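PDB 6JWK: probable glutathione S-transferase from Pseudomonas aeruginosa, which probably isomerises maleylpyruvate to fumarylpyruvate with glutathione as cofactor, as a member of the zeta class of glutathione S-transferases. Local coordinates for residues L120-D123 with A124-Q128; R111-K114 with Y115-Q118. All blocks are in the same frame, centred on the assembly; numbering follows the deposited sequence.

The two interactions lie in series in the C-terminal helical domain: interaction 2 is an inner part of helix 110-120, and interaction 1 is the turn from that helix into helix 124-149. Their centres are about 9 Å apart and they touch directly. I122 N lies 3.0 Å from L116 O, a probable hydrogen bond that ties the loop back to the helix, while R127 NE packs 3.3 Å from T117 OG1 without the geometry of a hydrogen bond, and L120 CD1 lies 3.9 Å from Y115 CE1. Both reach the second subunit, so the helix and its turn contribute to the dimer interface. A bound glycerol, probably from the crystallisation liquor, lies about 3 Å from the R111 side chain.

Interaction 1 of 2, residues L120-D123 with A124-Q128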
ATOM      1  N   LEU B 120      19.706   5.774  14.613  1.00 42.55           N
ATOM      2  CA  LEU B 120      19.280   6.900  15.482  1.00 41.38           C
ATOM      3  C   LEU B 120      19.461   6.519  16.962  1.00 37.64           C
ATOM      4  O   LEU B 120      19.181   7.377  17.814  1.00 43.92           O
ATOM      5  CB  LEU B 120      17.854   7.327  15.128  1.00 44.74           C
ATOM      6  CG  LEU B 120      17.698   7.936  13.729  1.00 46.50           C
ATOM      7  CD1 LEU B 120      16.235   8.028  13.339  1.00 44.09           C
ATOM      8  CD2 LEU B 120      18.360   9.311  13.630  1.00 45.30           C
ATOM      9  N   GLY B 121      19.992   5.331  17.233  1.00 35.71           N
ATOM     10  CA  GLY B 121      20.210   4.788  18.593  1.00 47.23           C
ATOM     11  C   GLY B 121      18.981   4.853  19.497  1.00 54.10           C
ATOM     12  O   GLY B 121      19.135   5.223  20.680  1.00 51.67           O
ATOM     13  N   ILE B 122      17.793   4.513  18.991  1.00 53.34           N
ATOM     14  CA  ILE B 122      16.521   4.499  19.790  1.00 48.67           C
ATOM     15  C   ILE B 122      16.460   3.161  20.542  1.00 46.73           C
ATOM     16  O   ILE B 122      16.660   2.113  19.873  1.00 43.02           O
ATOM     17  CB  ILE B 122      15.304   4.700  18.860  1.00 46.51           C
ATOM     18  CG1 ILE B 122      15.461   5.942  17.974  1.00 43.41           C
ATOM     19  CG2 ILE B 122      14.007   4.738  19.653  1.00 41.07           C
ATOM     20  CD1 ILE B 122      15.573   7.249  18.753  1.00 43.20           C
ATOM     21  N   ASP B 123      16.248   3.163  21.872  1.00 48.73           N
ATOM     22  CA  ASP B 123      16.270   1.888  22.659  1.00 52.14           C
ATOM     23  C   ASP B 123      14.963   1.110  22.426  1.00 52.62           C
ATOM     24  O   ASP B 123      13.994   1.719  21.887  1.00 49.43           O
ATOM     25  CB  ASP B 123      16.491   2.098  24.163  1.00 50.35           C
ATOM     26  CG  ASP B 123      15.553   3.127  24.753  1.00 53.03           C
ATOM     27  OD1 ASP B 123      14.407   3.223  24.279  1.00 55.52           O
ATOM     28  OD2 ASP B 123      15.981   3.838  25.662  1.00 52.50           O
ATOM     29  N   ALA B 124      14.955  -0.164  22.858  1.00 52.14           N
ATOM     30  CA  ALA B 124      13.838  -1.147  22.808  1.00 52.19           C
ATOM     31  C   ALA B 124      12.546  -0.530  23.352  1.00 51.83           C
ATOM     32  O   ALA B 124      11.466  -0.832  22.783  1.00 47.00           O
ATOM     33  CB  ALA B 124      14.210  -2.389  23.576  1.00 47.52           C
ATOM     34  N   GLU B 125      12.656   0.301  24.395  1.00 43.27           N
ATOM     35  CA  GLU B 125      11.506   0.953  25.071  1.00 48.51           C
ATOM     36  C   GLU B 125      10.901   2.022  24.168  1.00 42.05           C
ATOM     37  O   GLU B 125       9.669   2.147  24.135  1.00 37.85           O
ATOM     38  CB  GLU B 125      11.928   1.559  26.415  1.00 53.66           C
ATOM     39  CG  GLU B 125      11.103   2.761  26.851  1.00 60.29           C
ATOM     40  CD  GLU B 125      11.445   3.207  28.268  1.00 74.86           C
ATOM     41  OE1 GLU B 125      12.337   4.078  28.430  1.00 79.28           O
ATOM     42  OE2 GLU B 125      10.841   2.667  29.215  1.00 68.18           O
ATOM     43  N   ASP B 126      11.718   2.860  23.538  1.00 46.33           N
ATOM     44  CA  ASP B 126      11.173   3.916  22.640  1.00 44.56           C
ATOM     45  C   ASP B 126      10.663   3.240  21.363  1.00 34.89           C
ATOM     46  O   ASP B 126       9.661   3.710  20.850  1.00 36.86           O
ATOM     47  CB  ASP B 126      12.192   5.025  22.399  1.00 46.16           C
ATOM     48  CG  ASP B 126      12.429   5.825  23.662  1.00 48.76           C
ATOM     49  OD1 ASP B 126      11.444   6.372  24.195  1.00 46.81           O
ATOM     50  OD2 ASP B 126      13.579   5.846  24.114  1.00 51.28           O
ATOM     51  N   ARG B 127      11.337   2.184  20.909  1.00 33.75           N
ATOM     52  CA  ARG B 127      10.931   1.358  19.738  1.00 39.65           C
ATOM     53  C   ARG B 127       9.541   0.766  19.986  1.00 46.12           C
ATOM     54  O   ARG B 127       8.652   1.018  19.131  1.00 43.12           O
ATOM     55  CB  ARG B 127      11.953   0.263  19.432  1.00 41.62           C
ATOM     56  CG  ARG B 127      12.842   0.640  18.261  1.00 52.49           C
ATOM     57  CD  ARG B 127      14.273   0.243  18.441  1.00 54.39           C
ATOM     58  NE  ARG B 127      14.376  -1.146  18.836  1.00 57.98           N
ATOM     59  CZ  ARG B 127      15.342  -1.619  19.599  1.00 49.64           C
ATOM     60  NH1 ARG B 127      16.272  -0.811  20.061  1.00 50.66           N
ATOM     61  NH2 ARG B 127      15.373  -2.891  19.907  1.00 54.48           N
ATOM     62  N   GLN B 128       9.387   0.006  21.086  1.00 41.58           N
ATOM     63  CA  GLN B 128       8.091  -0.410  21.691  1.00 38.75           C
ATOM     64  C   GLN B 128       7.031   0.685  21.516  1.00 34.02           C
ATOM     65  O   GLN B 128       5.931   0.369  20.981  1.00 34.77           O
ATOM     66  CB  GLN B 128       8.291  -0.702  23.186  1.00 46.42           C
ATOM     67  CG  GLN B 128       7.043  -0.448  24.047  1.00 51.05           C
ATOM     68  CD  GLN B 128       6.075  -1.494  23.610  1.00 45.34           C
ATOM     69  OE1 GLN B 128       6.518  -2.472  23.025  1.00 52.92           O
ATOM     70  NE2 GLN B 128       4.793  -1.266  23.786  1.00 46.38           N
TER
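The CA atoms of D123 and A124, 3.9 Å apart, mark the junction between an irregular segment, which leaves the preceding helix at G121 with positive phi, and the first turn of helix 124-149. From D123 the backbone carbonyl receives R127 N, the D123 O to R127 N distance being 2.9 Å with the donor in the carbonyl plane. The side chain of D123 adds a second bond: D126 N meets OD1 of D123 at 2.8 Å, nearly along the C-O axis of the carboxylate. With D123 CG placed between its own backbone N and carbonyl carbon (chi1 50°), the carboxylate turns back over the opening turn. This is an N-cap: the aspartate side chain accepts from D126 N, in the first turn of the helix.

The same OD1 of D123 lies 2.8 Å from OD2 of D126, the two carboxylate planes being only 14° apart. An approach this close suggests that one of the two acids is protonated and donates to the other; D126 OD1, for its part, forms a salt bridge with R129, which should ease the concentration of negative charge. E125 adds to that charge more remotely, its OE1 being 4.6 Å from OD2 of D123. I122 CG2 lies 3.3 Å from D126 CB, a tight contact in which the two side chains run at about a right angle; I122 and D126 also pack on L120 of the second subunit.

R127 bends at chi2 and chi3 and folds back along the turn. Its NH1 donates to a lone pair of I122 O at 3.0 Å, with that oxygen 3° from the guanidinium plane, while A124 CA sits 3.5 Å above one face, over its centre.

Interaction 2 of 2, residues R111-K114 with Y115-Q118; sequences RVLK and YLTQ
Residues R111-K114 and Y115-Q118 are successive turns of helix 110-120, with the CA atoms of L113 and L116 5.0 Å apart and each backbone amide from Y115 to Q118 bonded to the carbonyl four residues earlier. Y115 N reaches R111 O at 3.2 Å, the longest of the four, whereas Q118 N reaches K114 O at 2.8 Å.

Among the side chains, T117 makes the distinctive contact. Its OG1 lies beside its own backbone N and anti to the carbonyl carbon (chi1 -48°), which points the hydroxyl back along the helix, where it donates to L113 O at 2.8 Å. T117 N donates to the same L113 O at 3.1 Å, and the two donors approach from opposite faces of the carbonyl plane, tilted from it by 30° and 27° respectively.

On another side, L116 CD1 is 4.5 Å from V112 CG1 and equally far from L113 CD2, so one methyl of L116 spans the i-4 and i-3 positions. This is loose apolar packing along the helix; V112 and L116 also rest on W130 of helix 124-149. Y115 turns its ring away from the preceding residues, CG being anti to the backbone N, and that ring meets H133, W134 and W130 of the second subunit. R111 also leads away: its NH1 bonds to D103 O of that subunit. Q118 CB rests 3.4 Å from K114 O, a van der Waals contact.

The T117 hydroxyl uses its hydrogen on L113 O, so that one carbonyl takes two donors; R127 of helix 124-149 packs on the same threonine. V112 and L116 join this helix to helix 124-149 and also touch L107 and W130, respectively, of the second subunit, toward which Y115 directs its ring.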
ATOM      1  N   ARG B 111      12.946  -3.704   8.913  1.00 39.63           N
ATOM      2  CA  ARG B 111      13.828  -2.771   8.271  1.00 39.64           C
ATOM      3  C   ARG B 111      13.795  -1.399   8.978  1.00 37.04           C
ATOM      4  O   ARG B 111      14.813  -0.853   9.286  1.00 37.21           O
ATOM      5  CB  ARG B 111      13.588  -2.784   6.741  1.00 42.93           C
ATOM      6  CG  ARG B 111      13.234  -1.490   6.060  1.00 47.12           C
ATOM      7  CD  ARG B 111      12.855  -1.624   4.583  1.00 45.69           C
ATOM      8  NE  ARG B 111      11.667  -0.846   4.293  1.00 44.41           N
ATOM      9  CZ  ARG B 111      11.525   0.017   3.306  1.00 46.69           C
ATOM     10  NH1 ARG B 111      10.397   0.646   3.180  1.00 42.17           N
ATOM     11  NH2 ARG B 111      12.491   0.240   2.436  1.00 42.30           N
ATOM     12  N   VAL B 112      12.629  -0.897   9.327  1.00 33.22           N
ATOM     13  CA  VAL B 112      12.541   0.388   9.990  1.00 32.18           C
ATOM     14  C   VAL B 112      13.076   0.393  11.424  1.00 35.75           C
ATOM     15  O   VAL B 112      13.686   1.334  11.860  1.00 32.09           O
ATOM     16  CB  VAL B 112      11.101   0.921   9.983  1.00 31.01           C
ATOM     17  CG1 VAL B 112      10.990   2.205  10.758  1.00 29.81           C
ATOM     18  CG2 VAL B 112      10.630   1.118   8.569  1.00 33.33           C
ATOM     19  N   LEU B 113      12.800  -0.678  12.137  1.00 36.51           N
ATOM     20  CA  LEU B 113      13.211  -0.841  13.551  1.00 38.91           C
ATOM     21  C   LEU B 113      14.738  -0.993  13.591  1.00 39.44           C
ATOM     22  O   LEU B 113      15.310  -0.446  14.509  1.00 34.06           O
ATOM     23  CB  LEU B 113      12.520  -2.053  14.178  1.00 39.79           C
ATOM     24  CG  LEU B 113      10.997  -1.989  14.248  1.00 37.07           C
ATOM     25  CD1 LEU B 113      10.459  -3.330  14.713  1.00 37.46           C
ATOM     26  CD2 LEU B 113      10.514  -0.849  15.134  1.00 39.39           C
ATOM     27  N   LYS B 114      15.354  -1.639  12.600  1.00 41.72           N
ATOM     28  CA  LYS B 114      16.840  -1.694  12.478  1.00 47.51           C
ATOM     29  C   LYS B 114      17.358  -0.271  12.295  1.00 46.97           C
ATOM     30  O   LYS B 114      18.271   0.124  13.058  1.00 47.70           O
ATOM     31  CB  LYS B 114      17.323  -2.513  11.280  1.00 53.34           C
ATOM     32  CG  LYS B 114      17.274  -4.026  11.430  1.00 63.19           C
ATOM     33  CD  LYS B 114      17.731  -4.741  10.159  1.00 71.06           C
ATOM     34  CE  LYS B 114      17.406  -6.220  10.113  1.00 75.75           C
ATOM     35  NZ  LYS B 114      18.007  -6.949  11.256  1.00 78.79           N
ATOM     36  N   TYR B 115      16.809   0.493  11.341  1.00 43.17           N
ATOM     37  CA  TYR B 115      17.237   1.908  11.154  1.00 39.84           C
ATOM     38  C   TYR B 115      17.113   2.660  12.480  1.00 40.51           C
ATOM     39  O   TYR B 115      18.075   3.387  12.828  1.00 38.17           O
ATOM     40  CB  TYR B 115      16.477   2.647  10.050  1.00 39.83           C
ATOM     41  CG  TYR B 115      17.085   3.971   9.637  1.00 39.80           C
ATOM     42  CD1 TYR B 115      16.853   5.123  10.373  1.00 35.50           C
ATOM     43  CD2 TYR B 115      17.851   4.093   8.479  1.00 39.71           C
ATOM     44  CE1 TYR B 115      17.404   6.338  10.009  1.00 39.88           C
ATOM     45  CE2 TYR B 115      18.385   5.314   8.083  1.00 38.40           C
ATOM     46  CZ  TYR B 115      18.165   6.443   8.852  1.00 39.97           C
ATOM     47  OH  TYR B 115      18.676   7.669   8.503  1.00 38.02           O
ATOM     48  N   LEU B 116      15.981   2.561  13.187  1.00 40.85           N
ATOM     49  CA  LEU B 116      15.783   3.336  14.449  1.00 41.97           C
ATOM     50  C   LEU B 116      16.901   2.953  15.447  1.00 43.25           C
ATOM     51  O   LEU B 116      17.428   3.862  16.109  1.00 42.37           O
ATOM     52  CB  LEU B 116      14.385   3.094  15.039  1.00 41.10           C
ATOM     53  CG  LEU B 116      13.212   3.781  14.335  1.00 41.03           C
ATOM     54  CD1 LEU B 116      11.881   3.393  14.988  1.00 39.79           C
ATOM     55  CD2 LEU B 116      13.360   5.302  14.297  1.00 38.40           C
ATOM     56  N   THR B 117      17.264   1.667  15.539  1.00 44.96           N
ATOM     57  CA  THR B 117      18.296   1.127  16.477  1.00 47.99           C
ATOM     58  C   THR B 117      19.676   1.623  16.011  1.00 49.72           C
ATOM     59  O   THR B 117      20.229   2.566  16.629  1.00 53.40           O
ATOM     60  CB  THR B 117      18.250  -0.410  16.536  1.00 48.27           C
ATOM     61  OG1 THR B 117      16.902  -0.837  16.724  1.00 46.74           O
ATOM     62  CG2 THR B 117      19.109  -1.009  17.632  1.00 48.78           C
ATOM     63  N   GLN B 118      20.117   1.096  14.866  1.00 50.98           N
ATOM     64  CA  GLN B 118      21.511   1.119  14.359  1.00 52.35           C
ATOM     65  C   GLN B 118      21.876   2.512  13.868  1.00 53.58           C
ATOM     66  O   GLN B 118      23.072   2.797  13.856  1.00 59.14           O
ATOM     67  CB  GLN B 118      21.708   0.066  13.272  1.00 52.93           C
ATOM     68  CG  GLN B 118      21.472  -1.330  13.820  1.00 56.16           C
ATOM     69  CD  GLN B 118      21.725  -2.433  12.831  1.00 63.15           C
ATOM     70  OE1 GLN B 118      21.687  -2.241  11.618  1.00 71.79           O
ATOM     71  NE2 GLN B 118      21.954  -3.622  13.357  1.00 70.80           N
TER